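Local structure of TetR family transcriptional regulator (Streptomyces coelicolor, 6SRN) at residues A[75-80]-A[138-143]; A[32-37]-A[68-73]. The protein probably regulates transcription by binding DNA as a TetR-family regulator, and holds the ligand 4-(hydroxymethyl)-2-propylfuran-3-carboxylic acid in a pocket. All blocks are in the same frame, centred on the assembly; numbering follows the deposited sequence.

Contact 1 (A[75-80]-A[138-143]). With LUB (4-(Hydroxymethyl)-2-propylfuran-3-carboxylic acid), chain B.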
ATOM      1  N   SER A  75      19.567   4.815 -13.485  1.00  9.56           N
ATOM      2  CA  SER A  75      19.791   6.164 -12.962  1.00 10.63           C
ATOM      3  C   SER A  75      18.608   7.058 -13.323  1.00  9.83           C
ATOM      4  O   SER A  75      18.265   7.963 -12.591  1.00  8.68           O
ATOM      5  CB  SER A  75      21.136   6.707 -13.478  1.00 12.36           C
ATOM      6  OG  SER A  75      21.067   6.945 -14.843  1.00 14.38           O
ATOM      7  N   LEU A  76      17.949   6.807 -14.435  1.00  9.38           N
ATOM      8  CA  LEU A  76      16.760   7.572 -14.801  1.00  9.76           C
ATOM      9  C   LEU A  76      15.605   7.280 -13.842  1.00  9.01           C
ATOM     10  O   LEU A  76      14.982   8.191 -13.320  1.00  8.35           O
ATOM     11  CB  LEU A  76      16.416   7.235 -16.271  1.00 10.86           C
ATOM     12  CG  LEU A  76      15.244   7.963 -16.909  1.00 11.94           C
ATOM     13  CD1 LEU A  76      15.392   9.476 -16.949  1.00 12.77           C
ATOM     14  CD2 LEU A  76      15.028   7.415 -18.323  1.00 12.24           C
ATOM     15  N   ALA A  77      15.410   5.995 -13.543  1.00  8.25           N
ATOM     16  CA  ALA A  77      14.422   5.599 -12.562  1.00  8.50           C
ATOM     17  C   ALA A  77      14.704   6.200 -11.160  1.00  8.33           C
ATOM     18  O   ALA A  77      13.815   6.685 -10.482  1.00  7.63           O
ATOM     19  CB  ALA A  77      14.270   4.087 -12.524  1.00  8.58           C
ATOM     20  N   ILE A  78      15.964   6.127 -10.731  1.00  7.91           N
ATOM     21  CA  ILE A  78      16.339   6.753  -9.476  1.00  7.23           C
ATOM     22  C   ILE A  78      15.981   8.237  -9.491  1.00  7.17           C
ATOM     23  O   ILE A  78      15.438   8.748  -8.522  1.00  7.21           O
ATOM     24  CB  ILE A  78      17.848   6.562  -9.188  1.00  7.22           C
ATOM     25  CG1 ILE A  78      18.117   5.081  -8.910  1.00  7.23           C
ATOM     26  CG2 ILE A  78      18.278   7.448  -8.038  1.00  7.82           C
ATOM     27  CD1 ILE A  78      19.582   4.753  -8.868  1.00  7.18           C
ATOM     28  N   ALA A  79      16.328   8.960 -10.566  1.00  7.36           N
ATOM     29  CA  ALA A  79      16.067  10.398 -10.574  1.00  7.88           C
ATOM     30  C   ALA A  79      14.561  10.722 -10.467  1.00  7.78           C
ATOM     31  O   ALA A  79      14.189  11.671  -9.832  1.00  8.00           O
ATOM     32  CB  ALA A  79      16.657  11.029 -11.814  1.00  8.03           C
ATOM     33  N   VAL A  80      13.733   9.936 -11.138  1.00  8.10           N
ATOM     34  CA  VAL A  80      12.288  10.107 -11.072  1.00  8.19           C
ATOM     35  C   VAL A  80      11.805   9.903  -9.640  1.00  8.06           C
ATOM     36  O   VAL A  80      11.095  10.731  -9.091  1.00  7.70           O
ATOM     37  CB  VAL A  80      11.565   9.124 -12.028  1.00  8.83           C
ATOM     38  CG1 VAL A  80      10.054   9.108 -11.764  1.00  8.67           C
ATOM     39  CG2 VAL A  80      11.850   9.523 -13.469  1.00  9.52           C
ATOM     40  N   ALA A 138      17.588  -1.831  -9.305  1.00 20.34           N
ATOM     41  CA  ALA A 138      18.179  -0.467  -9.208  1.00 19.21           C
ATOM     42  C   ALA A 138      18.172  -0.040  -7.733  1.00 15.30           C
ATOM     43  O   ALA A 138      17.267  -0.414  -7.024  1.00 17.20           O
ATOM     44  CB  ALA A 138      17.389   0.528 -10.055  1.00 20.43           C
ATOM     45  N   GLU A 139      19.149   0.741  -7.264  1.00 16.50           N
ATOM     46  CA  GLU A 139      19.128   1.154  -5.864  1.00 17.24           C
ATOM     47  C   GLU A 139      18.171   2.381  -5.717  1.00 13.59           C
ATOM     48  O   GLU A 139      18.632   3.490  -5.747  1.00 10.28           O
ATOM     49  CB  GLU A 139      20.510   1.424  -5.255  1.00 22.07           C
ATOM     50  CG  GLU A 139      20.751   0.517  -4.007  1.00 24.56           C
ATOM     51  CD  GLU A 139      21.800   0.992  -3.006  1.00 23.17           C
ATOM     52  OE1 GLU A 139      22.602   1.854  -3.355  1.00 26.80           O
ATOM     53  OE2 GLU A 139      21.754   0.492  -1.846  1.00 25.19           O
ATOM     54  N   LEU A 140      16.850   2.186  -5.599  1.00 12.90           N
ATOM     55  CA  LEU A 140      15.948   3.313  -5.433  1.00 11.47           C
ATOM     56  C   LEU A 140      15.951   3.747  -3.982  1.00 11.38           C
ATOM     57  O   LEU A 140      16.271   2.935  -3.091  1.00 12.66           O
ATOM     58  CB  LEU A 140      14.515   2.927  -5.857  1.00 11.35           C
ATOM     59  CG  LEU A 140      14.250   2.379  -7.239  1.00 12.11           C
ATOM     60  CD1 LEU A 140      12.768   2.043  -7.350  1.00 12.87           C
ATOM     61  CD2 LEU A 140      14.636   3.318  -8.379  1.00 11.15           C
ATOM     62  N   PRO A 141      15.636   5.011  -3.706  1.00 10.79           N
ATOM     63  CA  PRO A 141      15.515   5.502  -2.310  1.00 11.10           C
ATOM     64  C   PRO A 141      14.527   4.623  -1.504  1.00 10.62           C
ATOM     65  O   PRO A 141      13.523   4.130  -2.022  1.00 10.72           O
ATOM     66  CB  PRO A 141      15.049   6.935  -2.462  1.00 12.83           C
ATOM     67  CG  PRO A 141      15.244   7.332  -3.897  1.00 13.16           C
ATOM     68  CD  PRO A 141      15.238   6.043  -4.685  1.00 11.30           C
ATOM     69  N   LEU A 142      14.787   4.485  -0.210  1.00 10.83           N
ATOM     70  CA  LEU A 142      13.815   3.805   0.643  1.00 10.41           C
ATOM     71  C   LEU A 142      12.484   4.552   0.567  1.00  9.14           C
ATOM     72  O   LEU A 142      12.467   5.796   0.702  1.00  9.24           O
ATOM     73  CB  LEU A 142      14.286   3.781   2.101  1.00 11.34           C
ATOM     74  CG  LEU A 142      15.317   2.701   2.478  1.00 11.58           C
ATOM     75  CD1 LEU A 142      15.787   2.978   3.890  1.00 12.09           C
ATOM     76  CD2 LEU A 142      14.829   1.269   2.385  1.00 11.90           C
ATOM     77  N   PRO A 143      11.389   3.799   0.396  1.00  8.66           N
ATOM     78  CA  PRO A 143      10.072   4.455   0.510  1.00  7.67           C
ATOM     79  C   PRO A 143       9.704   4.881   1.929  1.00  7.49           C
ATOM     80  O   PRO A 143      10.318   4.425   2.929  1.00  7.63           O
ATOM     81  CB  PRO A 143       9.129   3.387  -0.006  1.00  8.15           C
ATOM     82  CG  PRO A 143       9.792   2.103   0.433  1.00  8.74           C
ATOM     83  CD  PRO A 143      11.237   2.348   0.181  1.00  8.57           C
TER
HETATM   84  C2  LUB B 301       3.656   7.658  -0.408  1.00 12.61           C
HETATM   85  C4  LUB B 301       4.665   6.406  -1.966  1.00 12.42           C
HETATM   86  C5  LUB B 301       3.391   6.563  -2.337  1.00 12.05           C
HETATM   87  C6  LUB B 301       3.198   8.269   0.852  1.00 12.74           C
HETATM   88  O11 LUB B 301       6.167   7.894   1.025  1.00 13.84           O
HETATM   89  C9  LUB B 301       6.108   7.116   0.039  1.00 12.38           C
HETATM   90  O10 LUB B 301       7.100   6.372  -0.295  1.00 14.02           O
HETATM   91  C3  LUB B 301       4.889   6.992  -0.735  1.00 13.01           C
HETATM   92  C12 LUB B 301       5.668   5.767  -2.914  1.00 13.42           C
HETATM   93  O13 LUB B 301       6.371   4.715  -2.211  1.00 15.11           O
HETATM   94  O1  LUB B 301       2.687   7.232  -1.322  1.00 11.63           O
HETATM   95  C7  LUB B 301       2.953   9.759   0.581  1.00 13.67           C
HETATM   96  C8  LUB B 301       2.536  10.507   1.823  1.00 14.37           C
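Ile78, on the helical segment 75-80, and Leu140, in the irregular segment 138-143, bring their CA atoms to within 5.3 Å of each other, and no hydrogen bond joins the two backbones. The loop bends just before this point: Glu139 is the centre of an inverse gamma turn, closed by a weak bond of 3.0 Å from Leu140 N to Ala138 O. The turn carries the Glu139 carbonyl up to the helix, where Ile78 CD1 lies 3.5 Å from Glu139 O. That reach depends on the shape of the isoleucine. Its CG1 stands beside the backbone N, anti to the carbonyl carbon (chi1 -68°), and the chain is extended beyond it, so both CG1 and CD1 border the carbonyl oxygen. Leu140 answers with a single methyl. CD2 sits 3.9 Å from Ile78 CG1 and equally close to Ile78 N, and it also meets the methyl of Ala77, CB to CD2 4.2 Å; the leucine and isoleucine side chains meet at a slant. Farther along the loop, Gln130 NE2 of helix 121-131 is hydrogen-bonded to Pro141 O, and Leu191 of the second subunit packs on Leu142 and Pro143. Pro143 CB packs 3.6 Å from O10 of the ligand's carboxyl group, a van der Waals contact. The ligand's hydrogen bonds include those to Tyr85 OH, on the same helix as Ile78, and to Tyr144 N. The contact thus lies where helix 73-86, which in TetR-family proteins links the DNA-binding domain to the ligand-binding domain, meets a loop leading into the effector pocket.

Contact 2 (A[32-37]-A[68-73])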
ATOM      1  N   ALA A  32      14.710  18.413 -16.529  1.00 13.26           N
ATOM      2  CA  ALA A  32      13.323  18.349 -16.122  1.00 12.90           C
ATOM      3  C   ALA A  32      12.420  17.837 -17.250  1.00 11.99           C
ATOM      4  O   ALA A  32      11.519  17.068 -16.990  1.00 11.37           O
ATOM      5  CB  ALA A  32      12.855  19.693 -15.631  1.00 14.08           C
ATOM      6  N   GLN A  33      12.660  18.276 -18.486  1.00 11.16           N
ATOM      7  CA  GLN A  33      11.879  17.792 -19.638  1.00 11.12           C
ATOM      8  C   GLN A  33      12.098  16.313 -19.889  1.00 10.39           C
ATOM      9  O   GLN A  33      11.137  15.581 -20.142  1.00 10.02           O
ATOM     10  CB  GLN A  33      12.225  18.597 -20.897  1.00 12.33           C
ATOM     11  CG  GLN A  33      11.699  20.013 -20.846  1.00 12.70           C
ATOM     12  CD  GLN A  33      12.079  20.859 -22.047  1.00 13.82           C
ATOM     13  OE1 GLN A  33      13.248  21.043 -22.347  1.00 13.80           O
ATOM     14  NE2 GLN A  33      11.075  21.422 -22.709  1.00 15.45           N
ATOM     15  N   ILE A  34      13.344  15.891 -19.785  1.00 10.42           N
ATOM     16  CA  ILE A  34      13.651  14.455 -19.934  1.00 11.23           C
ATOM     17  C   ILE A  34      12.967  13.673 -18.812  1.00 10.91           C
ATOM     18  O   ILE A  34      12.387  12.629 -19.067  1.00 10.50           O
ATOM     19  CB  ILE A  34      15.176  14.199 -19.953  1.00 12.82           C
ATOM     20  CG1 ILE A  34      15.831  14.939 -21.129  1.00 14.72           C
ATOM     21  CG2 ILE A  34      15.483  12.708 -20.008  1.00 14.42           C
ATOM     22  CD1 ILE A  34      17.340  15.078 -21.030  1.00 15.31           C
ATOM     23  N   LEU A  35      13.058  14.173 -17.590  1.00 11.12           N
ATOM     24  CA  LEU A  35      12.446  13.515 -16.451  1.00 12.43           C
ATOM     25  C   LEU A  35      10.930  13.433 -16.605  1.00 11.56           C
ATOM     26  O   LEU A  35      10.353  12.429 -16.235  1.00 11.04           O
ATOM     27  CB  LEU A  35      12.776  14.255 -15.148  1.00 14.83           C
ATOM     28  CG  LEU A  35      14.056  13.952 -14.369  1.00 18.48           C
ATOM     29  CD1 LEU A  35      14.013  14.684 -13.030  1.00 20.37           C
ATOM     30  CD2 LEU A  35      14.209  12.460 -14.105  1.00 18.21           C
ATOM     31  N   GLU A  36      10.286  14.459 -17.168  1.00 10.82           N
ATOM     32  CA  GLU A  36       8.843  14.420 -17.370  1.00 11.77           C
ATOM     33  C   GLU A  36       8.447  13.346 -18.385  1.00 10.25           C
ATOM     34  O   GLU A  36       7.514  12.572 -18.149  1.00  9.31           O
ATOM     35  CB  GLU A  36       8.354  15.795 -17.795  1.00 13.30           C
ATOM     36  CG  GLU A  36       6.865  16.004 -17.686  1.00 16.24           C
ATOM     37  CD  GLU A  36       6.334  16.058 -16.227  1.00 17.75           C
ATOM     38  OE1 GLU A  36       7.038  16.467 -15.229  1.00 19.05           O
ATOM     39  OE2 GLU A  36       5.134  15.753 -16.061  1.00 26.14           O
ATOM     40  N   ALA A  37       9.184  13.284 -19.492  1.00  9.43           N
ATOM     41  CA  ALA A  37       8.953  12.239 -20.485  1.00  9.41           C
ATOM     42  C   ALA A  37       9.184  10.848 -19.936  1.00  8.92           C
ATOM     43  O   ALA A  37       8.376   9.952 -20.176  1.00  9.12           O
ATOM     44  CB  ALA A  37       9.823  12.468 -21.717  1.00  9.34           C
ATOM     45  N   PHE A  68      23.845  11.351 -21.530  1.00 12.71           N
ATOM     46  CA  PHE A  68      24.651  12.397 -20.899  1.00 13.98           C
ATOM     47  C   PHE A  68      24.028  12.827 -19.570  1.00 14.02           C
ATOM     48  O   PHE A  68      24.719  12.967 -18.577  1.00 16.38           O
ATOM     49  CB  PHE A  68      24.818  13.603 -21.781  1.00 14.24           C
ATOM     50  CG  PHE A  68      25.489  14.765 -21.101  1.00 14.58           C
ATOM     51  CD1 PHE A  68      26.834  14.695 -20.741  1.00 15.17           C
ATOM     52  CD2 PHE A  68      24.793  15.944 -20.853  1.00 15.90           C
ATOM     53  CE1 PHE A  68      27.472  15.781 -20.155  1.00 16.80           C
ATOM     54  CE2 PHE A  68      25.419  17.025 -20.259  1.00 16.61           C
ATOM     55  CZ  PHE A  68      26.768  16.950 -19.912  1.00 17.37           C
ATOM     56  N   HIS A  69      22.718  13.011 -19.560  1.00 12.99           N
ATOM     57  CA  HIS A  69      22.017  13.390 -18.327  1.00 13.55           C
ATOM     58  C   HIS A  69      21.808  12.226 -17.369  1.00 13.92           C
ATOM     59  O   HIS A  69      21.957  12.393 -16.138  1.00 13.50           O
ATOM     60  CB  HIS A  69      20.678  13.956 -18.702  1.00 13.83           C
ATOM     61  CG  HIS A  69      20.739  15.209 -19.520  1.00 14.65           C
ATOM     62  ND1 HIS A  69      20.813  16.458 -18.939  1.00 16.72           N
ATOM     63  CD2 HIS A  69      20.689  15.422 -20.861  1.00 15.03           C
ATOM     64  CE1 HIS A  69      20.833  17.380 -19.889  1.00 17.09           C
ATOM     65  NE2 HIS A  69      20.739  16.786 -21.060  1.00 16.38           N
ATOM     66  N   PHE A  70      21.468  11.054 -17.926  1.00 12.76           N
ATOM     67  CA  PHE A  70      21.158   9.848 -17.132  1.00 13.17           C
ATOM     68  C   PHE A  70      21.808   8.659 -17.796  1.00 12.78           C
ATOM     69  O   PHE A  70      21.307   8.145 -18.794  1.00 12.04           O
ATOM     70  CB  PHE A  70      19.620   9.603 -17.070  1.00 13.19           C
ATOM     71  CG  PHE A  70      18.837  10.789 -16.629  1.00 13.77           C
ATOM     72  CD1 PHE A  70      18.726  11.078 -15.280  1.00 15.63           C
ATOM     73  CD2 PHE A  70      18.216  11.603 -17.563  1.00 13.94           C
ATOM     74  CE1 PHE A  70      17.999  12.170 -14.860  1.00 15.77           C
ATOM     75  CE2 PHE A  70      17.506  12.719 -17.141  1.00 14.49           C
ATOM     76  CZ  PHE A  70      17.420  13.002 -15.792  1.00 15.47           C
ATOM     77  N   PRO A  71      22.937   8.194 -17.240  1.00 12.12           N
ATOM     78  CA  PRO A  71      23.730   7.195 -17.972  1.00 12.78           C
ATOM     79  C   PRO A  71      23.117   5.809 -18.149  1.00 10.83           C
ATOM     80  O   PRO A  71      23.646   5.016 -18.915  1.00 11.20           O
ATOM     81  CB  PRO A  71      25.042   7.108 -17.161  1.00 13.56           C
ATOM     82  CG  PRO A  71      24.779   7.757 -15.874  1.00 13.71           C
ATOM     83  CD  PRO A  71      23.641   8.722 -16.048  1.00 12.79           C
ATOM     84  N   SER A  72      22.039   5.493 -17.464  1.00 10.01           N
ATOM     85  CA  SER A  72      21.360   4.240 -17.635  1.00 10.12           C
ATOM     86  C   SER A  72      19.901   4.396 -17.298  1.00  9.69           C
ATOM     87  O   SER A  72      19.480   5.345 -16.646  1.00 10.22           O
ATOM     88  CB  SER A  72      21.960   3.207 -16.694  1.00 10.62           C
ATOM     89  OG  SER A  72      21.761   3.683 -15.343  1.00 12.48           O
ATOM     90  N   LYS A  73      19.130   3.401 -17.692  1.00 10.09           N
ATOM     91  CA  LYS A  73      17.733   3.333 -17.299  1.00 10.12           C
ATOM     92  C   LYS A  73      17.564   3.323 -15.782  1.00  9.47           C
ATOM     93  O   LYS A  73      16.663   3.942 -15.237  1.00  9.42           O
ATOM     94  CB  LYS A  73      17.125   2.108 -17.931  1.00 11.59           C
ATOM     95  CG  LYS A  73      15.661   1.979 -17.790  1.00 12.37           C
ATOM     96  CD  LYS A  73      15.315   0.649 -18.444  1.00 13.65           C
ATOM     97  CE  LYS A  73      13.966   0.209 -18.096  1.00 14.38           C
ATOM     98  NZ  LYS A  73      13.658  -1.050 -18.823  1.00 12.93           N
TER
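Ile34, on helix 31-49, meets His69 and Phe70 with its two branches, one residue to each. From CB, which is already 3.9 Å from Phe70 CE2, the short branch continues to CG2. This methyl lies 3.5 Å from the same CE2 and also borders CD2 of the ring, approaching it obliquely as the two side chains run antiparallel alongside one another. The longer branch leaves CB through CG1, set anti to the carbonyl carbon (chi1 -60°), and carries CD1 away from the phenylalanine to the imidazole. There CD1 comes to 3.4 Å from His69 CD2 and forms a CH-pi contact over one face of the ring, 3.8 Å from the centroid and 28° off the normal, displaced toward the rim. Phe68 CD2 lies above the centre of the opposite face, so the imidazole is held between the Ile34 methyl and a ring carbon of its neighbour in the chain. Leu35 adds a second apolar contact to Phe70: its CD2 is 3.7 Å from Phe70 CZ, and the leucine lies roughly perpendicular to the phenylalanine side chain. Beyond the two segments, Leu76 and Ala79 of helix 73-86 also touch Phe70, and Met61 packs on Ile34. Between the segments themselves there is no hydrogen bond. Apolar and CH-pi packing therefore sets residues 69-70, within the predicted helix-turn-helix motif, against helix 31-49, and the hydrogen bond from Arg31 NH1, in the first turn of that helix, to His69 O adds a polar tie nearby; the buried Phe70 ring supplies the apolar body of the contact and the partly exposed imidazole offers a pi face to a methyl at its margin.

In the fold
From the N terminus the chain runs along helix 31-49 and through helices 52-59 and 63-69 before contact 2 closes, with 30 residues between its segments. Contact 1 opens directly afterwards on helix 73-86 and closes only after 57 further residues, mostly helical, in the loop before helix 145-161. The two are therefore in series, neither nested nor crossed, with centres about 12 Å apart. They touch through helix 73-86, where Ser75 packs on Phe70 and the methyl of Ala79 on Leu35. Contact 2 packs helix 31-49 against the C-terminal part of the predicted helix-turn-helix, whereas contact 1 joins the next helix to the ligand-binding part of the fold.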